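Local coordinates for putative transcriptional regulator protein, LacI family (Rhizobium etli, PDB 3MIZ), which probably binds cis-regulatory DNA and regulates transcription, likely as a repressor of the LacI family, at the interface of chains A and B. Residues are numbered along the deposited sequence; one frame, centred on the assembly and turned at random. Chains: chain A/B, Putative transcriptional regulator protein, LacI family.

Contact 1: the interface of chains A and B. Residues chain A 217-218, 243; chain B 214, 217-218.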
# COMPACT_ATOMS: atom_id res chain seq x y z
N MSE A 217 -12.65 -5.60 -20.32
CA MSE A 217 -13.73 -4.65 -20.58
C MSE A 217 -13.47 -3.81 -21.82
O MSE A 217 -14.40 -3.43 -22.54
CB MSE A 217 -13.94 -3.74 -19.36
CG MSE A 217 -14.38 -4.49 -18.13
SE MSE A 217 -14.57 -3.34 -16.58
CE MSE A 217 -16.38 -2.71 -16.93
N ALA A 218 -12.20 -3.52 -22.09
CA ALA A 218 -11.83 -2.73 -23.25
C ALA A 218 -12.14 -3.48 -24.54
O ALA A 218 -12.15 -2.89 -25.63
CB ALA A 218 -10.35 -2.36 -23.19
N LYS A 243 -14.96 -4.21 -9.57
CA LYS A 243 -16.35 -4.64 -9.60
C LYS A 243 -16.46 -5.42 -10.90
O LYS A 243 -16.13 -4.90 -11.97
CB LYS A 243 -17.29 -3.43 -9.64
CG LYS A 243 -17.10 -2.42 -8.51
CD LYS A 243 -17.47 -3.00 -7.15
CE LYS A 243 -17.28 -1.96 -6.05
NZ LYS A 243 -17.68 -2.46 -4.71
N ILE B 214 -14.09 1.64 -13.91
CA ILE B 214 -14.96 0.49 -14.12
C ILE B 214 -16.41 0.93 -14.34
O ILE B 214 -17.11 0.39 -15.19
CB ILE B 214 -14.86 -0.50 -12.94
CG1 ILE B 214 -13.41 -1.01 -12.84
CG2 ILE B 214 -15.82 -1.67 -13.14
CD1 ILE B 214 -13.19 -2.03 -11.77
N MSE B 217 -16.56 2.32 -18.02
CA MSE B 217 -16.44 1.26 -19.02
C MSE B 217 -17.64 0.31 -19.00
O MSE B 217 -18.05 -0.21 -20.04
CB MSE B 217 -15.15 0.47 -18.80
CG MSE B 217 -13.90 1.31 -18.99
SE MSE B 217 -12.27 0.32 -18.65
CE MSE B 217 -12.06 -0.48 -20.41
N ALA B 218 -18.21 0.10 -17.82
CA ALA B 218 -19.36 -0.78 -17.68
C ALA B 218 -20.58 -0.20 -18.39
O ALA B 218 -21.56 -0.90 -18.62
CB ALA B 218 -19.67 -1.01 -16.21

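Contact 2: the interface of chains A and B. Residues chain A 210-211, 214, 241-242; chain B 210, 213, 241-242.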
# COMPACT_ATOMS: atom_id res chain seq x y z
N ILE A 210 -6.13 -5.59 -11.82
CA ILE A 210 -6.66 -4.32 -12.27
C ILE A 210 -6.49 -4.19 -13.78
O ILE A 210 -7.42 -3.82 -14.49
CB ILE A 210 -5.94 -3.12 -11.61
CG1 ILE A 210 -6.18 -3.12 -10.10
CG2 ILE A 210 -6.47 -1.81 -12.21
CD1 ILE A 210 -5.29 -2.13 -9.34
N GLN A 211 -5.29 -4.51 -14.28
CA GLN A 211 -5.02 -4.41 -15.71
C GLN A 211 -5.77 -5.43 -16.55
O GLN A 211 -6.12 -5.16 -17.71
CB GLN A 211 -3.51 -4.54 -15.97
CG GLN A 211 -2.71 -3.40 -15.35
CD GLN A 211 -1.25 -3.45 -15.73
OE1 GLN A 211 -0.90 -3.38 -16.92
NE2 GLN A 211 -0.39 -3.56 -14.73
N ILE A 214 -9.43 -4.29 -16.95
CA ILE A 214 -9.49 -3.24 -17.97
C ILE A 214 -9.27 -3.82 -19.37
O ILE A 214 -9.95 -3.43 -20.32
CB ILE A 214 -8.47 -2.12 -17.68
CG1 ILE A 214 -8.80 -1.49 -16.31
CG2 ILE A 214 -8.50 -1.06 -18.78
CD1 ILE A 214 -7.92 -0.34 -15.93
N ALA A 241 -12.18 -2.78 -4.73
CA ALA A 241 -12.29 -1.63 -5.62
C ALA A 241 -12.84 -2.15 -6.94
O ALA A 241 -13.72 -1.55 -7.55
CB ALA A 241 -10.92 -0.98 -5.84
N LEU A 242 -12.31 -3.28 -7.38
CA LEU A 242 -12.76 -3.88 -8.63
C LEU A 242 -14.21 -4.34 -8.48
O LEU A 242 -14.63 -4.79 -7.41
CB LEU A 242 -11.88 -5.08 -9.00
CG LEU A 242 -10.38 -4.81 -9.13
CD1 LEU A 242 -9.64 -6.13 -9.37
CD2 LEU A 242 -10.12 -3.83 -10.26
N ILE B 210 -10.16 3.76 -9.55
CA ILE B 210 -10.34 2.40 -10.04
C ILE B 210 -11.83 2.13 -10.26
O ILE B 210 -12.23 1.61 -11.29
CB ILE B 210 -9.80 1.35 -9.05
CG1 ILE B 210 -8.28 1.49 -8.89
CG2 ILE B 210 -10.12 -0.06 -9.57
CD1 ILE B 210 -7.72 0.66 -7.73
N TYR B 213 -13.30 4.20 -13.21
CA TYR B 213 -12.92 3.67 -14.53
C TYR B 213 -13.87 2.53 -14.87
O TYR B 213 -14.39 2.46 -15.99
CB TYR B 213 -11.49 3.10 -14.49
CG TYR B 213 -10.42 4.05 -14.98
CD1 TYR B 213 -10.25 5.31 -14.41
CD2 TYR B 213 -9.53 3.66 -15.98
CE1 TYR B 213 -9.21 6.16 -14.82
CE2 TYR B 213 -8.49 4.49 -16.40
CZ TYR B 213 -8.33 5.73 -15.81
OH TYR B 213 -7.29 6.54 -16.20
N ALA B 241 -1.49 1.24 -13.22
CA ALA B 241 -2.22 -0.00 -13.43
C ALA B 241 -3.39 0.32 -14.36
O ALA B 241 -3.69 -0.41 -15.30
CB ALA B 241 -2.75 -0.55 -12.10
N LEU B 242 -4.04 1.44 -14.09
CA LEU B 242 -5.17 1.87 -14.90
C LEU B 242 -4.68 2.22 -16.30
O LEU B 242 -3.58 2.75 -16.48
CB LEU B 242 -5.86 3.08 -14.29
CG LEU B 242 -6.37 2.93 -12.85
CD1 LEU B 242 -6.90 4.27 -12.35
CD2 LEU B 242 -7.44 1.85 -12.78

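Contact 3: the interface of chains A and B. Residues chain A 47-50, 66; chain B 47-50, 66.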
# COMPACT_ATOMS: atom_id res chain seq x y z
N ILE A 47 6.70 -2.06 20.07
CA ILE A 47 7.32 -2.52 18.84
C ILE A 47 8.12 -1.41 18.17
O ILE A 47 7.62 -0.30 18.00
CB ILE A 47 6.23 -3.02 17.83
CG1 ILE A 47 5.41 -4.15 18.46
CG2 ILE A 47 6.88 -3.48 16.53
CD1 ILE A 47 6.21 -5.40 18.81
N LEU A 48 9.37 -1.72 17.82
CA LEU A 48 10.25 -0.78 17.14
C LEU A 48 10.60 -1.43 15.81
O LEU A 48 11.02 -2.59 15.77
CB LEU A 48 11.53 -0.52 17.93
CG LEU A 48 11.44 0.47 19.09
CD1 LEU A 48 12.80 0.56 19.80
CD2 LEU A 48 11.03 1.84 18.55
N ILE A 49 10.44 -0.68 14.72
CA ILE A 49 10.72 -1.19 13.39
C ILE A 49 11.97 -0.57 12.74
O ILE A 49 12.19 0.63 12.84
CB ILE A 49 9.51 -0.92 12.45
CG1 ILE A 49 8.23 -1.50 13.07
CG2 ILE A 49 9.77 -1.52 11.08
CD1 ILE A 49 6.97 -1.17 12.24
N ALA A 50 12.77 -1.41 12.09
CA ALA A 50 13.98 -0.97 11.39
C ALA A 50 13.98 -1.64 10.01
O ALA A 50 13.70 -2.83 9.90
CB ALA A 50 15.23 -1.36 12.16
N PHE A 66 19.99 -3.07 17.86
CA PHE A 66 18.99 -3.70 18.71
C PHE A 66 19.59 -4.29 19.98
O PHE A 66 18.99 -4.21 21.05
CB PHE A 66 18.20 -4.77 17.95
CG PHE A 66 17.08 -4.22 17.11
CD1 PHE A 66 16.40 -3.07 17.52
CD2 PHE A 66 16.67 -4.85 15.95
CE1 PHE A 66 15.34 -2.55 16.77
CE2 PHE A 66 15.60 -4.34 15.19
CZ PHE A 66 14.94 -3.20 15.61
N ILE B 47 17.29 4.75 11.41
CA ILE B 47 15.90 5.14 11.64
C ILE B 47 15.14 4.03 12.36
O ILE B 47 15.21 2.86 11.96
CB ILE B 47 15.19 5.43 10.29
CG1 ILE B 47 15.92 6.55 9.53
CG2 ILE B 47 13.73 5.80 10.52
CD1 ILE B 47 15.94 7.89 10.26
N LEU B 48 14.45 4.39 13.43
CA LEU B 48 13.63 3.46 14.20
C LEU B 48 12.20 3.99 14.12
O LEU B 48 11.96 5.17 14.39
CB LEU B 48 14.07 3.40 15.66
CG LEU B 48 15.29 2.54 15.98
CD1 LEU B 48 15.61 2.63 17.48
CD2 LEU B 48 14.99 1.09 15.59
N ILE B 49 11.27 3.12 13.76
CA ILE B 49 9.87 3.51 13.63
C ILE B 49 8.97 2.93 14.73
O ILE B 49 9.10 1.76 15.10
CB ILE B 49 9.32 3.04 12.26
CG1 ILE B 49 10.20 3.58 11.13
CG2 ILE B 49 7.89 3.50 12.08
CD1 ILE B 49 9.78 3.06 9.74
N ALA B 50 8.05 3.75 15.24
CA ALA B 50 7.09 3.34 16.27
C ALA B 50 5.71 3.85 15.83
O ALA B 50 5.59 5.00 15.42
CB ALA B 50 7.47 3.91 17.63
N PHE B 66 11.52 6.61 23.48
CA PHE B 66 12.55 7.25 22.68
C PHE B 66 13.56 8.02 23.52
O PHE B 66 14.75 8.01 23.23
CB PHE B 66 11.94 8.16 21.61
CG PHE B 66 11.49 7.43 20.37
CD1 PHE B 66 12.15 6.28 19.96
CD2 PHE B 66 10.43 7.90 19.61
CE1 PHE B 66 11.76 5.60 18.80
CE2 PHE B 66 10.03 7.22 18.45
CZ PHE B 66 10.70 6.08 18.04

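Contact 1: the interface of chains A and B
A:Met217 and B:Met217, both selenomethionine from labelling, reach across the dimer axis to the end of the opposite helix. The contacts are van der Waals packing, much of it methyl against backbone, and no polar pair bonds across this patch. The chain of A:Met217 runs extended to its selenium and then turns (chi3 85°). That bend lays CE of A:Met217, the methyl, over the partner backbone, 3.5 Å from the amide N of B:Ala218. The same CE lies 3.6 Å from the carbonyl O of B:Ile214. It also touches the CB methyl of B:Ala218 at 3.8 Å. B:Met217 repeats the arrangement on A:Ala218. CB of A:Met217 also lies 3.9 Å from CE of B:Met217.

B:Ile214 supplies the second group of contacts and lies at about a right angle to the side chain of A:Met217. Its branch CG2, anti to the backbone N (chi1 of CG1 -61°), comes within 4.0 Å of the selenium of A:Met217. CG2 also packs on the carbonyl O of A:Lys243 at 3.4 Å. The tip CD1 lies 3.6 Å from the backbone N of A:Lys243. An alanine here would probably leave a gap beneath the A:Lys243 backbone and let the A:Met217 chain turn more freely.

The patch lies at the C-terminal ends of the paired helices 206-217, beside the loop carrying A:Lys243, in the C-terminal lobe of the periplasmic-binding-protein-like fold.

Contact 2: the interface of chains A and B
A:Ile210 lies in helix 206-217 and faces B:Ala241 and B:Leu242, where the chain changes from a helix-like turn at B:Ala241 (psi -43°) to an extended form at B:Leu242 (psi 144°). The packing across the patch is apolar. A:Ile210 directs its branch CG2, anti to the backbone N (chi1 of CG1 -64°), at the partner loop. CG2 lies 3.8 Å from CD2 of B:Leu242 and 3.9 Å from the methyl CB of B:Ala241. The isoleucine and the leucine cross obliquely. B:Ile210 makes the twin contacts with A:Leu242 and A:Ala241.

One helical turn on, A:Ile214 adds its tip. Its CD1 lies 3.7 Å from CA of B:Leu242 and also meets CD2 of that leucine. B:Leu242 is thus touched by two side chains of one helix. It has support within its own chain too. The ring of B:Tyr213 has CD1 of B:Leu242 3.9 Å above its plane, displaced toward the rim. On the other flank, A:Gln211 lays the aliphatic part of its extended chain against the backbone of B:Ala241.

At the dimer axis A:Ile210 and B:Ile210 cross at about a right angle, and their CD1 methyls lie side by side across the axis, 4.0 Å apart.

Contact 3: the interface of chains A and B
The ring of B:Phe66 meets A:Leu48 at its rim atom CE1, which lies 3.8 Å from the leucine methyl CD2. The side chains lie alongside each other, pointing in opposite directions. A:Phe66 meets B:Leu48 in the same way. CB of A:Ala50 lies off the plane beyond the CZ rim, 3.9 Å from CZ of A:Phe66, on the same side of the ring plane as CD2 of B:Leu48.

The backbone amide and carbonyl of A:Ile49 and B:Ile49 carry the polar part. The amide N of A:Ile49 donates to the carbonyl O of B:Ile49 at 2.8 Å, and the bond is nearly straight (165° at H). The donor lies in the carbonyl plane, with a C=O to donor angle of 147°. The reverse bond is its symmetric twin. Together they form an antiparallel bridge of each residue with its own copy.

Side chains pack on both faces of the bridge, Ile49 on one and Leu48 on the other. CB of A:Ile49 stands 4.0 Å from CB of B:Ile49. A:Leu48 and B:Leu48 touch at their CD1 methyls, 4.2 Å apart. With CG anti to the carbonyl carbon (chi1 -80°), each leucine extends toward the partner, and its CD2 branch reaches the phenylalanine.

The site brings edge strands 46-51 of the two subunits together at this bridge. Helix 56-68 backs the seam through its phenylalanine. The bridge probably helps fix the relative position of the N-terminal lobes in the dimer.

Contacts 1 and 2 are neighbours, with the centres of their C-alpha atoms about 8 Å apart. They share helix 206-217, the loop at residues 241-243 and Ile214, which serves in both. The C-alpha centre of contact 3 lies about 43 Å from that of contact 1 and about 35 Å from that of contact 2. It uses strand 46-51 and helix 56-68 instead. The subunits therefore join at both lobes, by side-chain packing at one end and by a backbone bridge with side-chain packing at the other. Such a two-ended, two-fold interface fits the dimers typical of LacI-family regulators and is likely to be biological.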